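Local coordinates for acetyl-CoA C-acetyltransferase (Syntrophomonas wolfei subsp. wolfei, PDB 7N7Z), which probably catalyses the thiolase reaction, the reversible condensation of two acetyl-CoA molecules into acetoacetyl-CoA and free coenzyme A, at residues Ala45-Pro49 against Gly50-Glu54. Residues are numbered along the deposited sequence; the frame is centred on the assembly and turned at random.
Sequences AGVDP and GIIDE
The backbone N-H of Gly50 points at OD1 of Asp48, N to OD1 3.2 Å and nearly straight (171°), and the N-H of Ile51 goes to the carbonyl O of the same aspartate, again 3.2 Å from N to O. The first bond closes an Asx turn, and the second closes a type I beta turn over Pro49 and Gly50. CG of Asp48 lies anti to its backbone N (chi1 168°), which brings the carboxylate forward to the Gly50 amide; the N-H meets OD1 from well above the carboxylate plane, not within it. A weak bond from Ile52 N to Pro49 O, 3.4 Å long, adds a second, overlapping turn, as in a short 3-10 helix. Proline suits the first corner, since its ring restricts phi to about the value a type I turn needs there, and its missing N-H costs no bond of these turns.

Apolar side chains back this turn. With chi1 at 70°, Ile51 tucks CG1 between its own N and carbonyl carbon and lays it 3.3 Å from Asp48 O; CD1 then reaches 3.9 Å from Val47 CG2, the two chains meeting obliquely. With an alanine here, Val47 CG2 would probably lose the CD1 methyl beside it, and a gap would be likely to open toward Ile113 and Leu271. The other Val47 branch, CG1, lies 4.2 Å from Ile52 CD1, and that chain runs roughly perpendicular to the valine.

Beyond the turn, Asp53 forms a salt bridge with Arg82. The whole turn links helix 30-45, which ends in a Schellman motif at Gly46, to strand 54-58 of the thiolase N-terminal domain, which lies between strands 84-89 and 113-121 in the sheet. Val47 and Ile52 pack on Ile42 of that helix and, with Ile51, on Ile113 of strand 113-121, while Val47 also touches Met263 of strand 254-264.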
loop_
_atom_site.group_PDB
_atom_site.type_symbol
_atom_site.label_atom_id
_atom_site.label_comp_id
_atom_site.label_asym_id
_atom_site.label_seq_id
_atom_site.Cartn_x
_atom_site.Cartn_y
_atom_site.Cartn_z
ATOM N N ALA B 45 8.224 21.776 -37.048
ATOM C CA ALA B 45 7.175 22.354 -37.879
ATOM C C ALA B 45 7.421 23.833 -38.143
ATOM O O ALA B 45 6.982 24.359 -39.172
ATOM C CB ALA B 45 5.812 22.158 -37.212
ATOM N N GLY B 46 8.122 24.515 -37.241
ATOM C CA GLY B 46 8.316 25.943 -37.377
ATOM C C GLY B 46 7.094 26.760 -37.036
ATOM O O GLY B 46 6.924 27.861 -37.569
ATOM N N VAL B 47 6.231 26.249 -36.161
ATOM C CA VAL B 47 4.999 26.925 -35.774
ATOM C C VAL B 47 5.185 27.538 -34.396
ATOM O O VAL B 47 5.824 26.944 -33.518
ATOM C CB VAL B 47 3.806 25.949 -35.780
ATOM C CG1 VAL B 47 3.890 24.994 -34.593
ATOM C CG2 VAL B 47 2.494 26.717 -35.757
ATOM N N ASP B 48 4.631 28.725 -34.204
ATOM C CA ASP B 48 4.621 29.341 -32.882
ATOM C C ASP B 48 3.671 28.562 -31.982
ATOM O O ASP B 48 2.487 28.435 -32.318
ATOM C CB ASP B 48 4.193 30.801 -32.975
ATOM C CG ASP B 48 3.888 31.408 -31.618
ATOM O OD1 ASP B 48 4.575 31.053 -30.638
ATOM O OD2 ASP B 48 2.961 32.242 -31.532
ATOM N N PRO B 49 4.128 28.015 -30.853
ATOM C CA PRO B 49 3.206 27.250 -29.997
ATOM C C PRO B 49 2.019 28.060 -29.503
ATOM O O PRO B 49 1.008 27.466 -29.111
ATOM C CB PRO B 49 4.096 26.793 -28.830
ATOM C CG PRO B 49 5.309 27.669 -28.884
ATOM C CD PRO B 49 5.502 28.015 -30.322
ATOM N N GLY B 50 2.101 29.390 -29.523
ATOM C CA GLY B 50 1.034 30.223 -28.998
ATOM C C GLY B 50 -0.238 30.225 -29.821
ATOM O O GLY B 50 -1.259 30.726 -29.338
ATOM N N ILE B 51 -0.207 29.688 -31.041
ATOM C CA ILE B 51 -1.375 29.669 -31.915
ATOM C C ILE B 51 -1.939 28.272 -32.105
ATOM O O ILE B 51 -2.949 28.117 -32.808
ATOM C CB ILE B 51 -1.061 30.307 -33.282
ATOM C CG1 ILE B 51 -0.115 29.411 -34.088
ATOM C CG2 ILE B 51 -0.462 31.693 -33.092
ATOM C CD1 ILE B 51 0.457 30.073 -35.324
ATOM N N ILE B 52 -1.325 27.250 -31.510
ATOM C CA ILE B 52 -1.859 25.897 -31.613
ATOM C C ILE B 52 -3.210 25.845 -30.912
ATOM O O ILE B 52 -3.368 26.351 -29.794
ATOM C CB ILE B 52 -0.867 24.882 -31.023
ATOM C CG1 ILE B 52 0.399 24.833 -31.886
ATOM C CG2 ILE B 52 -1.511 23.502 -30.921
ATOM C CD1 ILE B 52 1.501 23.940 -31.336
ATOM N N ASP B 53 -4.194 25.228 -31.570
ATOM C CA ASP B 53 -5.572 25.322 -31.103
ATOM C C ASP B 53 -5.889 24.328 -29.993
ATOM O O ASP B 53 -6.786 24.583 -29.181
ATOM C CB ASP B 53 -6.535 25.104 -32.272
ATOM C CG ASP B 53 -6.510 26.248 -33.263
ATOM O OD1 ASP B 53 -6.562 27.415 -32.822
ATOM O OD2 ASP B 53 -6.437 25.980 -34.482
ATOM N N GLU B 54 -5.188 23.200 -29.938
ATOM C CA GLU B 54 -5.505 22.172 -28.956
ATOM C C GLU B 54 -4.329 21.218 -28.836
ATOM O O GLU B 54 -3.383 21.257 -29.625
ATOM C CB GLU B 54 -6.774 21.403 -29.346
ATOM C CG GLU B 54 -6.593 20.487 -30.559
ATOM C CD GLU B 54 -7.814 19.635 -30.846
ATOM O OE1 GLU B 54 -8.639 19.447 -29.929
ATOM O OE2 GLU B 54 -7.944 19.147 -31.988
#